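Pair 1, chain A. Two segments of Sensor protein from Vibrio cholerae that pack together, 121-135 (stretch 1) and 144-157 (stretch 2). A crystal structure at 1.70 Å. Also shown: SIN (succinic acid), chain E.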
# COMPACT_ATOMS: atom_id res chain seq x y z
N LEU A 121 4.44 5.33 0.38
CA LEU A 121 4.11 6.75 0.54
C LEU A 121 4.49 7.38 -0.79
O LEU A 121 5.64 7.29 -1.21
CB LEU A 121 4.95 7.38 1.67
CG LEU A 121 4.79 8.91 1.76
CD1 LEU A 121 3.36 9.31 2.15
CD2 LEU A 121 5.74 9.43 2.86
N GLY A 122 3.51 7.97 -1.50
CA GLY A 122 3.72 8.56 -2.81
C GLY A 122 4.73 9.69 -2.85
O GLY A 122 4.63 10.64 -2.09
N SER A 123 5.67 9.61 -3.80
CA SER A 123 6.74 10.58 -3.91
C SER A 123 6.37 11.93 -4.48
O SER A 123 7.01 12.93 -4.15
CB SER A 123 7.89 10.00 -4.74
OG SER A 123 7.49 9.89 -6.09
N THR A 124 5.39 11.97 -5.36
CA THR A 124 5.03 13.26 -5.96
C THR A 124 3.84 13.81 -5.23
O THR A 124 3.77 15.03 -4.94
CB THR A 124 4.67 13.06 -7.45
OG1 THR A 124 5.81 12.52 -8.15
CG2 THR A 124 4.28 14.41 -8.08
N SER A 125 2.91 12.92 -4.91
CA SER A 125 1.67 13.28 -4.23
C SER A 125 1.81 13.48 -2.70
O SER A 125 1.09 14.28 -2.10
CB SER A 125 0.66 12.15 -4.45
OG SER A 125 1.13 10.97 -3.80
N GLY A 126 2.71 12.74 -2.07
CA GLY A 126 2.81 12.79 -0.62
C GLY A 126 1.66 12.02 0.03
O GLY A 126 1.39 12.12 1.26
N GLN A 127 0.99 11.18 -0.75
CA GLN A 127 -0.14 10.41 -0.28
C GLN A 127 0.13 8.92 -0.31
O GLN A 127 0.68 8.41 -1.30
CB GLN A 127 -1.37 10.71 -1.15
CG GLN A 127 -1.93 12.13 -0.92
CD GLN A 127 -2.43 12.35 0.52
OE1 GLN A 127 -3.28 11.60 1.02
NE2 GLN A 127 -1.90 13.38 1.18
N ARG A 128 -0.25 8.20 0.74
CA ARG A 128 -0.04 6.75 0.69
C ARG A 128 -0.96 6.12 -0.38
O ARG A 128 -2.04 6.64 -0.67
CB ARG A 128 -0.45 6.09 2.02
CG ARG A 128 0.45 6.40 3.23
CD ARG A 128 -0.17 5.83 4.51
NE ARG A 128 -1.39 6.58 4.84
CZ ARG A 128 -2.42 6.08 5.52
NH1 ARG A 128 -2.41 4.83 5.96
NH2 ARG A 128 -3.52 6.83 5.71
N GLY A 129 -0.55 4.97 -0.91
CA GLY A 129 -1.39 4.28 -1.85
C GLY A 129 -1.05 2.81 -1.93
O GLY A 129 -0.02 2.35 -1.41
N TYR A 130 -1.98 2.06 -2.52
CA TYR A 130 -1.71 0.66 -2.82
C TYR A 130 -1.62 0.72 -4.37
O TYR A 130 -2.53 1.21 -5.03
CB TYR A 130 -2.88 -0.23 -2.43
CG TYR A 130 -2.43 -1.66 -2.35
CD1 TYR A 130 -1.80 -2.14 -1.22
CD2 TYR A 130 -2.54 -2.49 -3.46
CE1 TYR A 130 -1.25 -3.43 -1.18
CE2 TYR A 130 -2.01 -3.78 -3.44
CZ TYR A 130 -1.36 -4.24 -2.31
OH TYR A 130 -0.77 -5.50 -2.33
N TYR A 131 -0.56 0.12 -4.92
CA TYR A 131 -0.31 0.19 -6.35
C TYR A 131 -0.41 -1.15 -7.04
O TYR A 131 0.14 -2.14 -6.53
CB TYR A 131 1.12 0.73 -6.60
CG TYR A 131 1.42 2.11 -6.03
CD1 TYR A 131 1.55 3.21 -6.85
CD2 TYR A 131 1.65 2.28 -4.65
CE1 TYR A 131 1.90 4.48 -6.34
CE2 TYR A 131 2.00 3.54 -4.15
CZ TYR A 131 2.12 4.62 -4.98
OH TYR A 131 2.43 5.86 -4.47
N TYR A 132 -1.12 -1.18 -8.18
CA TYR A 132 -1.16 -2.40 -9.01
C TYR A 132 -0.52 -2.02 -10.36
O TYR A 132 -0.86 -0.98 -10.94
CB TYR A 132 -2.60 -2.84 -9.27
CG TYR A 132 -3.21 -3.52 -8.06
CD1 TYR A 132 -2.84 -4.82 -7.74
CD2 TYR A 132 -4.13 -2.86 -7.28
CE1 TYR A 132 -3.41 -5.48 -6.63
CE2 TYR A 132 -4.72 -3.49 -6.18
CZ TYR A 132 -4.36 -4.77 -5.88
OH TYR A 132 -4.99 -5.38 -4.82
N ALA A 133 0.36 -2.87 -10.87
CA ALA A 133 1.03 -2.54 -12.14
C ALA A 133 1.00 -3.75 -13.06
O ALA A 133 0.88 -4.92 -12.61
CB ALA A 133 2.49 -2.12 -11.85
N TYR A 134 1.07 -3.48 -14.36
CA TYR A 134 0.99 -4.59 -15.32
C TYR A 134 1.76 -4.17 -16.57
O TYR A 134 1.73 -3.02 -16.97
CB TYR A 134 -0.49 -4.83 -15.69
CG TYR A 134 -0.75 -6.20 -16.24
CD1 TYR A 134 -1.03 -7.28 -15.38
CD2 TYR A 134 -0.70 -6.44 -17.62
CE1 TYR A 134 -1.24 -8.56 -15.90
CE2 TYR A 134 -0.92 -7.72 -18.13
CZ TYR A 134 -1.19 -8.77 -17.26
OH TYR A 134 -1.38 -10.08 -17.77
N PRO A 135 2.47 -5.12 -17.21
CA PRO A 135 3.22 -4.75 -18.42
C PRO A 135 2.30 -4.47 -19.63
O PRO A 135 1.27 -5.15 -19.80
CB PRO A 135 4.08 -6.01 -18.69
CG PRO A 135 3.16 -7.14 -18.18
CD PRO A 135 2.66 -6.54 -16.84
N GLY A 144 6.08 -0.96 -21.91
CA GLY A 144 5.94 -0.03 -20.79
C GLY A 144 5.12 -0.70 -19.69
O GLY A 144 4.90 -1.90 -19.70
N VAL A 145 4.63 0.11 -18.76
CA VAL A 145 3.89 -0.42 -17.61
C VAL A 145 2.73 0.52 -17.33
O VAL A 145 2.90 1.75 -17.38
CB VAL A 145 4.80 -0.41 -16.33
CG1 VAL A 145 3.98 -0.73 -15.04
CG2 VAL A 145 5.90 -1.49 -16.46
N ILE A 146 1.56 -0.06 -17.04
CA ILE A 146 0.39 0.76 -16.65
C ILE A 146 0.18 0.50 -15.14
O ILE A 146 0.31 -0.65 -14.66
CB ILE A 146 -0.84 0.37 -17.52
CG1 ILE A 146 -2.09 1.13 -17.04
CG2 ILE A 146 -1.17 -1.11 -17.40
CD1 ILE A 146 -2.01 2.64 -17.23
N VAL A 147 -0.12 1.58 -14.40
CA VAL A 147 -0.24 1.51 -12.93
C VAL A 147 -1.53 2.15 -12.47
O VAL A 147 -1.96 3.17 -13.01
CB VAL A 147 0.89 2.34 -12.27
CG1 VAL A 147 0.83 2.15 -10.73
CG2 VAL A 147 2.29 1.87 -12.80
N VAL A 148 -2.17 1.51 -11.51
CA VAL A 148 -3.36 2.12 -10.88
C VAL A 148 -2.97 2.26 -9.39
O VAL A 148 -2.52 1.30 -8.79
CB VAL A 148 -4.56 1.17 -11.00
CG1 VAL A 148 -5.71 1.63 -10.05
CG2 VAL A 148 -5.11 1.24 -12.44
N LYS A 149 -3.16 3.45 -8.82
CA LYS A 149 -2.88 3.69 -7.40
C LYS A 149 -4.21 3.95 -6.71
O LYS A 149 -4.98 4.80 -7.14
CB LYS A 149 -1.97 4.92 -7.24
CG LYS A 149 -1.70 5.29 -5.78
CD LYS A 149 -0.94 6.64 -5.73
CE LYS A 149 -0.66 7.00 -4.23
NZ LYS A 149 0.02 8.37 -4.21
N MSE A 150 -4.43 3.20 -5.64
CA MSE A 150 -5.67 3.27 -4.85
C MSE A 150 -5.40 3.97 -3.53
O MSE A 150 -4.42 3.66 -2.86
CB MSE A 150 -6.20 1.83 -4.55
CG MSE A 150 -7.58 1.85 -3.92
SE MSE A 150 -7.89 0.08 -3.06
CE MSE A 150 -6.68 0.33 -1.53
N ASP A 151 -6.28 4.90 -3.16
CA ASP A 151 -6.18 5.63 -1.89
C ASP A 151 -6.58 4.58 -0.85
O ASP A 151 -7.38 3.69 -1.14
CB ASP A 151 -7.21 6.77 -1.93
CG ASP A 151 -7.25 7.59 -0.66
OD1 ASP A 151 -6.29 8.37 -0.43
OD2 ASP A 151 -8.24 7.45 0.10
N LEU A 152 -6.06 4.74 0.36
CA LEU A 152 -6.34 3.78 1.45
C LEU A 152 -7.52 4.09 2.34
O LEU A 152 -7.84 3.32 3.24
CB LEU A 152 -5.14 3.69 2.35
CG LEU A 152 -3.87 3.37 1.57
CD1 LEU A 152 -2.72 3.30 2.53
CD2 LEU A 152 -4.03 2.05 0.84
N SER A 153 -8.17 5.23 2.13
CA SER A 153 -9.30 5.60 3.01
C SER A 153 -10.42 4.60 3.13
O SER A 153 -10.90 4.36 4.23
CB SER A 153 -9.90 6.94 2.58
OG SER A 153 -8.90 7.94 2.65
N ALA A 154 -10.87 4.02 2.02
CA ALA A 154 -11.99 3.10 2.15
C ALA A 154 -11.60 1.88 3.00
O ALA A 154 -12.45 1.32 3.70
CB ALA A 154 -12.51 2.67 0.75
N ILE A 155 -10.33 1.47 2.96
CA ILE A 155 -9.91 0.35 3.80
C ILE A 155 -9.90 0.81 5.26
O ILE A 155 -10.56 0.21 6.11
CB ILE A 155 -8.49 -0.17 3.44
CG1 ILE A 155 -8.54 -0.93 2.10
CG2 ILE A 155 -7.95 -1.12 4.54
CD1 ILE A 155 -7.16 -1.56 1.72
N GLU A 156 -9.16 1.87 5.58
CA GLU A 156 -9.10 2.32 6.96
C GLU A 156 -10.46 2.67 7.53
O GLU A 156 -10.71 2.45 8.72
CB GLU A 156 -8.13 3.49 7.11
CG GLU A 156 -6.68 3.06 6.94
CD GLU A 156 -5.65 4.17 7.17
OE1 GLU A 156 -5.92 5.35 6.80
OE2 GLU A 156 -4.56 3.88 7.68
N GLN A 157 -11.35 3.21 6.69
CA GLN A 157 -12.68 3.58 7.16
C GLN A 157 -13.57 2.38 7.48
O GLN A 157 -14.61 2.53 8.15
CB GLN A 157 -13.35 4.49 6.11
CG GLN A 157 -13.14 6.01 6.33
CD GLN A 157 -11.68 6.45 6.52
OE1 GLN A 157 -11.00 6.03 7.46
NE2 GLN A 157 -11.21 7.34 5.64
C1 SIN E . 2.98 9.13 -6.21
O1 SIN E . 2.24 8.15 -5.86
O2 SIN E . 2.93 10.25 -5.62
C2 SIN E . 3.96 8.99 -7.38
C3 SIN E . 4.25 7.52 -7.72
C4 SIN E . 5.15 6.83 -6.71
O3 SIN E . 5.44 5.61 -6.89
O4 SIN E . 5.57 7.48 -5.70
O HOH W 1 -4.27 6.98 0.86

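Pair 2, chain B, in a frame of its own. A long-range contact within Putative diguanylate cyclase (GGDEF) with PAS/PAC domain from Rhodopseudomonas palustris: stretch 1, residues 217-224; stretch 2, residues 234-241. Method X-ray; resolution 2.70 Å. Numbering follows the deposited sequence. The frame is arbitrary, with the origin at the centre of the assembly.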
# COMPACT_ATOMS: atom_id res chain seq x y z
N GLY B 217 -10.71 -20.40 -4.89
CA GLY B 217 -11.27 -21.60 -4.31
C GLY B 217 -10.28 -22.74 -4.25
O GLY B 217 -10.61 -23.80 -3.78
N LEU B 218 -9.06 -22.55 -4.68
CA LEU B 218 -8.16 -23.69 -4.67
C LEU B 218 -7.49 -23.87 -3.34
O LEU B 218 -7.36 -22.92 -2.57
CB LEU B 218 -7.09 -23.52 -5.73
CG LEU B 218 -7.64 -23.60 -7.13
CD1 LEU B 218 -6.60 -23.14 -8.10
CD2 LEU B 218 -8.01 -25.06 -7.32
N THR B 219 -7.02 -25.08 -3.08
CA THR B 219 -6.23 -25.36 -1.92
C THR B 219 -4.80 -24.96 -2.21
O THR B 219 -4.28 -25.32 -3.26
CB THR B 219 -6.20 -26.85 -1.66
OG1 THR B 219 -7.46 -27.25 -1.13
CG2 THR B 219 -5.15 -27.22 -0.61
N LYS B 220 -4.14 -24.23 -1.29
CA LYS B 220 -2.73 -23.98 -1.44
C LYS B 220 -2.00 -23.76 -0.16
O LYS B 220 -2.61 -23.49 0.87
CB LYS B 220 -2.48 -22.79 -2.34
CG LYS B 220 -3.67 -21.99 -2.69
CD LYS B 220 -3.34 -21.06 -3.85
CE LYS B 220 -4.52 -20.98 -4.79
NZ LYS B 220 -4.43 -19.76 -5.63
N TYR B 221 -0.69 -23.96 -0.24
CA TYR B 221 0.21 -23.52 0.79
C TYR B 221 0.44 -22.02 0.63
O TYR B 221 0.66 -21.54 -0.48
CB TYR B 221 1.55 -24.24 0.69
CG TYR B 221 1.50 -25.59 1.29
CD1 TYR B 221 1.05 -26.68 0.55
CD2 TYR B 221 1.88 -25.80 2.61
CE1 TYR B 221 0.98 -27.95 1.09
CE2 TYR B 221 1.82 -27.11 3.18
CZ TYR B 221 1.37 -28.18 2.40
OH TYR B 221 1.30 -29.48 2.92
N LEU B 222 0.39 -21.32 1.77
CA LEU B 222 0.53 -19.88 1.85
C LEU B 222 1.59 -19.48 2.88
O LEU B 222 1.67 -19.98 4.07
CB LEU B 222 -0.82 -19.26 2.26
CG LEU B 222 -0.92 -17.73 2.49
CD1 LEU B 222 -2.32 -17.27 2.26
CD2 LEU B 222 -0.42 -17.29 3.86
N ALA B 223 2.43 -18.57 2.44
CA ALA B 223 3.38 -18.00 3.37
C ALA B 223 3.00 -16.51 3.47
O ALA B 223 2.65 -15.88 2.45
CB ALA B 223 4.77 -18.16 2.83
N TYR B 224 3.06 -15.98 4.69
CA TYR B 224 2.79 -14.59 4.96
C TYR B 224 3.81 -14.03 5.90
O TYR B 224 4.40 -14.75 6.70
CB TYR B 224 1.45 -14.43 5.63
CG TYR B 224 1.43 -14.90 7.06
CD1 TYR B 224 1.83 -14.05 8.08
CD2 TYR B 224 1.02 -16.23 7.41
CE1 TYR B 224 1.81 -14.45 9.42
CE2 TYR B 224 0.98 -16.66 8.73
CZ TYR B 224 1.38 -15.75 9.73
OH TYR B 224 1.38 -16.08 11.06
N VAL B 234 2.27 -9.21 3.67
CA VAL B 234 2.32 -9.72 2.29
C VAL B 234 2.01 -11.18 2.38
O VAL B 234 2.33 -11.81 3.41
CB VAL B 234 3.70 -9.60 1.68
CG1 VAL B 234 3.99 -8.15 1.34
CG2 VAL B 234 4.76 -10.14 2.67
N THR B 235 1.39 -11.73 1.34
CA THR B 235 1.21 -13.19 1.31
C THR B 235 1.63 -13.73 -0.04
O THR B 235 1.42 -13.04 -1.02
CB THR B 235 -0.25 -13.56 1.53
OG1 THR B 235 -1.03 -13.11 0.41
CG2 THR B 235 -0.80 -12.94 2.85
N VAL B 236 2.24 -14.93 -0.10
CA VAL B 236 2.51 -15.67 -1.36
C VAL B 236 1.87 -17.02 -1.23
O VAL B 236 2.07 -17.68 -0.22
CB VAL B 236 3.97 -16.15 -1.52
CG1 VAL B 236 4.39 -15.98 -2.93
CG2 VAL B 236 4.91 -15.49 -0.63
N ALA B 237 1.21 -17.48 -2.28
CA ALA B 237 0.58 -18.80 -2.27
C ALA B 237 0.79 -19.53 -3.58
O ALA B 237 0.98 -18.91 -4.62
CB ALA B 237 -0.87 -18.68 -2.00
N ARG B 238 0.80 -20.86 -3.51
CA ARG B 238 0.75 -21.73 -4.70
C ARG B 238 -0.05 -23.00 -4.45
O ARG B 238 -0.03 -23.53 -3.36
CB ARG B 238 2.16 -22.06 -5.25
CG ARG B 238 3.12 -22.88 -4.40
CD ARG B 238 4.22 -23.61 -5.28
NE ARG B 238 5.34 -22.76 -5.79
CZ ARG B 238 6.58 -22.70 -5.26
NH1 ARG B 238 6.94 -23.43 -4.20
NH2 ARG B 238 7.51 -21.92 -5.77
N THR B 239 -0.78 -23.46 -5.46
CA THR B 239 -1.39 -24.78 -5.40
C THR B 239 -0.27 -25.76 -5.30
O THR B 239 0.82 -25.52 -5.80
CB THR B 239 -2.28 -25.13 -6.63
OG1 THR B 239 -1.61 -24.75 -7.82
CG2 THR B 239 -3.57 -24.36 -6.61
N GLU B 240 -0.53 -26.85 -4.60
CA GLU B 240 0.49 -27.86 -4.39
C GLU B 240 0.82 -28.67 -5.63
O GLU B 240 2.00 -28.81 -5.97
CB GLU B 240 0.06 -28.87 -3.34
CG GLU B 240 0.88 -30.13 -3.53
CD GLU B 240 0.72 -31.10 -2.40
OE1 GLU B 240 0.09 -30.73 -1.37
OE2 GLU B 240 1.22 -32.25 -2.55
N ASP B 241 -0.22 -29.20 -6.29
CA ASP B 241 -0.03 -30.15 -7.41
C ASP B 241 -0.58 -31.61 -7.13
O ASP B 241 -0.18 -32.27 -6.16
CB ASP B 241 1.47 -30.22 -7.83
CG ASP B 241 1.96 -28.96 -8.55
OD1 ASP B 241 1.44 -27.84 -8.36
OD2 ASP B 241 2.91 -29.09 -9.33

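Both pairs are two antiparallel neighbouring strands, with N-to-C directions 151° apart in pair 1 and 153° in pair 2; the N, CA and C atoms of 14 central residues superpose with an RMSD of 0.4 Å. The match runs from Gly A126 = Gly B217 to Ala A133 = Tyr B224 on the first strand side, and from Ile A146 = Val B234 to Ser A153 = Asp B241 on the second.

The ladders agree best where Tyr A132–Val A148 matches Ala B223–Val B236. In pair 1, Tyr A132 N donates to Val A148 O (2.9 Å) and Val A148 N to Tyr A132 O (2.9 Å); in pair 2, Ala B223 N donates to Val B236 O (2.8 Å) and Val B236 N to Ala B223 O (2.8 Å). One rung on, Tyr A130 and Met A150 (selenomethionine) are joined by bonds of 2.9 Å (Tyr A130 N to Met A150 O) and 2.8 Å (Met A150 N to Tyr A130 O). The matching rung of pair 2 is looser: Arg B238 N donates to Tyr B221 O at 3.1 Å, while the return bond from Tyr B221 N to Arg B238 O, 3.2 Å, is weak, and the place of that oxygen is less sure.

Side chains fill this common frame differently. On the sheet face carrying Tyr A131 and Lys A149, the extended lysine, all t, lays its CG over the tyrosine ring, 4.0 Å from the centroid, in a CH-pi contact. The matching Leu B222 and Ala B237 make a smaller apolar contact, CB to CB at 4.3 Å. Next along this face, Ala A133 CB lies 4.1 Å from Val A147 CG2; in pair 2 the larger residue sits on the first strand, with Tyr B224 CB 3.9 Å from Thr B235 CG2.

Gly A129 leaves room for the lysine: an ideal CB there would lie 2.4 Å from Lys A149 CE. The lysine side chain passes on to Gln A127, and Lys A149 NZ donates to Gln A127 O at 3.0 Å. Lys A149 NZ also donates to SIN O1 (2.8 Å), as does Tyr A131 OH (2.7 Å), so a ligand probably taken from the crystallisation liquor ties both side chains together. In pair 2 the glycine position holds Lys B220, whose CD lies 3.9 Å from the CB of the short Ala B237, diagonally across.

On the other face, Tyr A130 CB meets Met A150 CE (3.9 Å), where pair 2 has Tyr B221 and Arg B238; where pair 1 has Tyr A132 and Val A148, Ala B223 CB lies 4.4 Å from Val B236 CG2.

At the start of the first strand, Arg A128 CB packs on Leu A152 CD1 (3.6 Å), in the turn after the second strand, and the Arg A128 guanidinium forms a two-pronged salt bridge with Glu A156, NH1 to OE2 at 2.9 Å and NH2 to OE1 at 3.0 Å. At the matching end of pair 2, Leu B218 CD1 meets Thr B239 CG2 (3.6 Å), and Glu B240 OE1 approaches the edge of the Tyr B221 ring, 3.8 Å from CE1.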